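Local coordinates for protein hypoxanthine phosphoribosyltransferase (Bacillus anthracis, PDB 4QYI) that probably catalyses transfer of a phosphoribosyl group from phosphoribosyl pyrophosphate to hypoxanthine or guanine, a step of purine salvage, at residues 73-76 with 80-83; 30-35 with 143-148. All coordinates share one frame; numbering follows the deposited sequence. Where two conformers were deposited one is given.

Contact 1. Residues 73-76 with 80-83; sequences GNQT and GKVK
A first torsion of -63° places the hydroxyl of Thr76 beside its backbone N and its methyl, CG2, anti to that N, and with this one setting the two branches serve two different residues of 80-83. The hydroxyl donates to the backbone carbonyl of Lys81, OG1 standing 2.6 Å from O and nearly along the C=O axis (C=O...OG1 166°). The backbone N of Tyr72 donates to the same OG1, so the hydroxyl accepts from the chain before the helix while giving to the chain after it, a double role that threonine can fill. Its methyl meets Val82, CG2 lying 3.8 Å from CG1, the two side chains crossing at about a right angle; Val82 also packs on Thr109 and Phe112 of helix 108-118. On the outer side of the turn, where Gln75 is exposed and Lys81 partly so, Lys81 bends at chi3 and its outer part runs alongside the extended side chain of Gln75, both pointing the same way. The main chain closes the turn: Gly80 N donates to Thr76 O at 2.8 Å, and glycine suits the positive phi of 81° with which the chain leaves the helix. A short helix, 74-79, thus forms the connection between the antiparallel strands 62-71 and 82-84; this connection probably corresponds to the flexible loop that in related hypoxanthine phosphoribosyltransferases closes over the active site.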
loop_
_atom_site.group_PDB
_atom_site.type_symbol
_atom_site.label_atom_id
_atom_site.label_comp_id
_atom_site.label_asym_id
_atom_site.label_seq_id
_atom_site.Cartn_x
_atom_site.Cartn_y
_atom_site.Cartn_z
ATOM N N GLY A 73 -2.338 16.687 17.726
ATOM C CA GLY A 73 -1.687 18.008 17.815
ATOM C C GLY A 73 -0.435 17.940 18.677
ATOM O O GLY A 73 0.346 16.994 18.560
ATOM N N ASN A 74 -0.236 18.927 19.549
ATOM C CA ASN A 74 0.941 18.933 20.444
ATOM C C ASN A 74 1.040 17.676 21.297
ATOM O O ASN A 74 2.126 17.146 21.536
ATOM C CB ASN A 74 0.932 20.160 21.353
ATOM C CG ASN A 74 1.256 21.432 20.608
ATOM O OD1 ASN A 74 1.695 21.397 19.459
ATOM N ND2 ASN A 74 1.061 22.566 21.264
ATOM N N GLN A 75 -0.118 17.214 21.754
ATOM C CA GLN A 75 -0.236 16.000 22.566
ATOM C C GLN A 75 0.488 14.824 21.901
ATOM O O GLN A 75 1.193 14.059 22.566
ATOM C CB GLN A 75 -1.718 15.700 22.792
ATOM C CG GLN A 75 -2.387 16.828 23.579
ATOM C CD GLN A 75 -3.895 16.767 23.678
ATOM O OE1 GLN A 75 -4.519 17.543 24.423
ATOM N NE2 GLN A 75 -4.493 15.875 22.914
ATOM N N THR A 76 0.321 14.689 20.588
ATOM C CA THR A 76 0.972 13.626 19.833
ATOM C C THR A 76 2.494 13.805 19.849
ATOM O O THR A 76 3.236 12.862 20.116
ATOM C CB THR A 76 0.448 13.594 18.387
ATOM O OG1 THR A 76 -0.953 13.289 18.398
ATOM C CG2 THR A 76 1.195 12.563 17.538
ATOM N N GLY A 80 2.742 10.883 22.082
ATOM C CA GLY A 80 2.486 9.817 21.098
ATOM C C GLY A 80 1.040 9.405 20.946
ATOM O O GLY A 80 0.695 8.541 20.102
ATOM N N LYS A 81 0.193 10.030 21.754
ATOM C CA LYS A 81 -1.209 9.746 21.719
ATOM C C LYS A 81 -1.692 10.071 20.324
ATOM O O LYS A 81 -1.547 11.204 19.859
ATOM C CB LYS A 81 -1.951 10.622 22.747
ATOM C CG LYS A 81 -3.416 10.295 22.924
ATOM C CD LYS A 81 -4.281 11.452 23.450
ATOM C CE LYS A 81 -3.813 12.232 24.671
ATOM N NZ LYS A 81 -4.657 13.453 24.879
ATOM N N VAL A 82 -2.258 9.070 19.666
ATOM C CA VAL A 82 -2.821 9.252 18.345
ATOM C C VAL A 82 -4.211 8.680 18.309
ATOM O O VAL A 82 -4.574 7.821 19.103
ATOM C CB VAL A 82 -2.020 8.578 17.221
ATOM C CG1 VAL A 82 -0.731 9.334 16.945
ATOM C CG2 VAL A 82 -1.782 7.095 17.522
ATOM N N LYS A 83 -4.990 9.178 17.364
ATOM C CA LYS A 83 -6.357 8.762 17.152
ATOM C C LYS A 83 -6.341 7.637 16.129
ATOM O O LYS A 83 -5.772 7.805 15.043
ATOM C CB LYS A 83 -7.144 9.968 16.611
ATOM C CG LYS A 83 -8.577 9.712 16.197
ATOM C CD LYS A 83 -9.193 10.964 15.604
ATOM C CE LYS A 83 -10.412 10.705 14.726
ATOM N NZ LYS A 83 -11.517 9.891 15.256
#

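Contact 2. Residues 30-35 with 143-148; sequences ERDFEG and AEYVGF
This is a buried polar contact joining a helix end to a core strand of the phosphoribosyltransferase fold: the C-terminal turn of helix 15-32, with Phe33 just after it, meets the tyrosine that begins strand 145-149 of the mainly parallel central sheet. The backbones stay well apart, the CA atoms of Asp32 and Glu144 being 10.2 Å from each other, and the long side chain of Tyr145 bridges most of the gap. Asp32 and Tyr145 reach out from opposite directions. The phenol donates to the carboxylate, OH lying 2.5 Å from OD2, a very short bond; OD2 sits at the edge of the ring, near its plane, while carboxylate and ring planes are turned 41° apart. Tyrosine fits here because its ring can be buried against Ile29 of the helix and Cys128 of the neighbouring strand, with one polar atom left at the tip for the acid. Phe33, first beyond the helix, adds an apolar neighbour: its CE2 comes within 3.5 Å of Tyr145 OH, while its ring packs on Asn96 and Ile98 of strand 96-101. On the strand side, Glu144 covers part of one tyrosine face with its CB, and its carboxylate takes a hydrogen bond from Phe127 N. The acid of the helix end is shared, for its second oxygen is engaged by Arg31, whose guanidinium has Asp32 CG above one face, toward its rim, and whose NH2 forms a salt bridge of 2.8 Å to Asp32 OD1.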
loop_
_atom_site.group_PDB
_atom_site.type_symbol
_atom_site.label_atom_id
_atom_site.label_comp_id
_atom_site.label_asym_id
_atom_site.label_seq_id
_atom_site.Cartn_x
_atom_site.Cartn_y
_atom_site.Cartn_z
ATOM N N GLU A 30 12.674 -13.709 8.042
ATOM C CA GLU A 30 12.520 -15.151 7.817
ATOM C C GLU A 30 13.280 -15.969 8.883
ATOM O O GLU A 30 12.818 -17.010 9.349
ATOM C CB GLU A 30 13.031 -15.524 6.430
ATOM C CG GLU A 30 12.175 -15.012 5.276
ATOM C CD GLU A 30 12.763 -15.357 3.908
ATOM O OE1 GLU A 30 13.999 -15.301 3.740
ATOM O OE2 GLU A 30 12.003 -15.712 2.997
ATOM N N ARG A 31 14.465 -15.522 9.260
ATOM C CA ARG A 31 15.245 -16.237 10.265
ATOM C C ARG A 31 14.603 -16.276 11.612
ATOM O O ARG A 31 14.667 -17.278 12.292
ATOM C CB ARG A 31 16.568 -15.542 10.419
ATOM C CG ARG A 31 17.491 -16.039 11.500
ATOM C CD ARG A 31 18.707 -15.114 11.498
ATOM N NE ARG A 31 18.291 -13.720 11.728
ATOM C CZ ARG A 31 18.083 -13.160 12.921
ATOM N NH1 ARG A 31 17.696 -11.886 12.992
ATOM N NH2 ARG A 31 18.247 -13.856 14.041
ATOM N N ASP A 32 14.035 -15.151 12.026
ATOM C CA ASP A 32 13.401 -15.066 13.333
ATOM C C ASP A 32 12.083 -15.816 13.417
ATOM O O ASP A 32 11.614 -16.060 14.506
ATOM C CB ASP A 32 13.154 -13.606 13.701
ATOM C CG ASP A 32 14.430 -12.855 13.994
ATOM O OD1 ASP A 32 15.446 -13.509 14.301
ATOM O OD2 ASP A 32 14.423 -11.617 13.885
ATOM N N PHE A 33 11.487 -16.185 12.285
ATOM C CA PHE A 33 10.196 -16.864 12.307
ATOM C C PHE A 33 10.194 -18.097 11.454
ATOM O O PHE A 33 9.237 -18.364 10.711
ATOM C CB PHE A 33 9.091 -15.888 11.864
ATOM C CG PHE A 33 8.965 -14.713 12.774
ATOM C CD1 PHE A 33 8.271 -14.837 13.961
ATOM C CD2 PHE A 33 9.576 -13.504 12.478
ATOM C CE1 PHE A 33 8.177 -13.774 14.821
ATOM C CE2 PHE A 33 9.488 -12.427 13.345
ATOM C CZ PHE A 33 8.788 -12.566 14.524
ATOM N N GLU A 34 11.286 -18.841 11.557
ATOM C CA GLU A 34 11.454 -20.063 10.812
ATOM C C GLU A 34 10.289 -21.007 11.083
ATOM O O GLU A 34 9.928 -21.241 12.226
ATOM C CB GLU A 34 12.767 -20.740 11.211
ATOM C CG GLU A 34 13.053 -21.985 10.395
ATOM C CD GLU A 34 14.318 -22.703 10.838
ATOM O OE1 GLU A 34 14.983 -22.224 11.774
ATOM O OE2 GLU A 34 14.642 -23.749 10.252
ATOM N N GLY A 35 9.665 -21.498 10.018
ATOM C CA GLY A 35 8.549 -22.430 10.133
ATOM C C GLY A 35 7.211 -21.864 10.602
ATOM O O GLY A 35 6.306 -22.630 10.921
ATOM N N ALA A 143 13.700 -0.835 17.427
ATOM C CA ALA A 143 13.090 -1.618 16.367
ATOM C C ALA A 143 13.983 -2.814 16.111
ATOM O O ALA A 143 15.213 -2.666 15.968
ATOM C CB ALA A 143 12.951 -0.780 15.108
ATOM N N GLU A 144 13.371 -3.993 16.001
ATOM C CA GLU A 144 14.133 -5.194 15.746
ATOM C C GLU A 144 14.735 -5.182 14.342
ATOM O O GLU A 144 15.796 -5.756 14.110
ATOM C CB GLU A 144 13.282 -6.451 15.963
ATOM C CG GLU A 144 12.982 -6.774 17.429
ATOM C CD GLU A 144 11.959 -5.872 18.137
ATOM O OE1 GLU A 144 11.204 -5.073 17.518
ATOM O OE2 GLU A 144 11.885 -5.999 19.374
ATOM N N TYR A 145 14.065 -4.538 13.396
ATOM C CA TYR A 145 14.546 -4.503 12.012
ATOM C C TYR A 145 14.639 -3.060 11.576
ATOM O O TYR A 145 13.646 -2.343 11.611
ATOM C CB TYR A 145 13.597 -5.305 11.093
ATOM C CG TYR A 145 13.270 -6.662 11.672
ATOM C CD1 TYR A 145 14.167 -7.707 11.571
ATOM C CD2 TYR A 145 12.071 -6.907 12.319
ATOM C CE1 TYR A 145 13.877 -8.957 12.101
ATOM C CE2 TYR A 145 11.775 -8.157 12.848
ATOM C CZ TYR A 145 12.681 -9.176 12.730
ATOM O OH TYR A 145 12.386 -10.402 13.265
ATOM N N VAL A 146 15.830 -2.649 11.147
ATOM C CA VAL A 146 16.076 -1.283 10.716
ATOM C C VAL A 146 16.832 -1.251 9.395
ATOM O O VAL A 146 17.889 -1.856 9.271
ATOM C CB VAL A 146 16.930 -0.523 11.751
ATOM C CG1 VAL A 146 17.183 0.896 11.283
ATOM C CG2 VAL A 146 16.242 -0.516 13.105
ATOM N N GLY A 147 16.294 -0.532 8.415
ATOM C CA GLY A 147 16.946 -0.410 7.128
ATOM C C GLY A 147 18.153 0.508 7.136
ATOM O O GLY A 147 19.272 0.092 6.840
ATOM N N PHE A 148 17.921 1.766 7.498
ATOM C CA PHE A 148 18.967 2.767 7.486
ATOM C C PHE A 148 18.814 3.782 8.597
ATOM O O PHE A 148 17.700 4.183 8.949
ATOM C CB PHE A 148 18.898 3.559 6.185
ATOM C CG PHE A 148 18.954 2.721 4.946
ATOM C CD1 PHE A 148 17.794 2.176 4.417
ATOM C CD2 PHE A 148 20.152 2.534 4.269
ATOM C CE1 PHE A 148 17.833 1.438 3.249
ATOM C CE2 PHE A 148 20.195 1.796 3.105
ATOM C CZ PHE A 148 19.033 1.252 2.594
#

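Overall arrangement
From the N terminus the chain runs through helix 15-32 and reaches 30-35, the first half of contact 2, before entering the central sheet at strand 38-43. After strand 62-71 it makes the short excursion of contact 1, a local loop closed across three helical residues and returning as the edge strand 82-84. Strands 96-101 and 124-129 with helix 108-118 follow, and only then does 143-148 close the long loop of contact 2, inside which contact 1 is nested. The two lie on opposite sides of the chain's centre, their own centres 28 Å apart, without touching. Contact 1 links helix 74-79 to the edge strand 82-84; contact 2 joins the end of helix 15-32 to an inner strand.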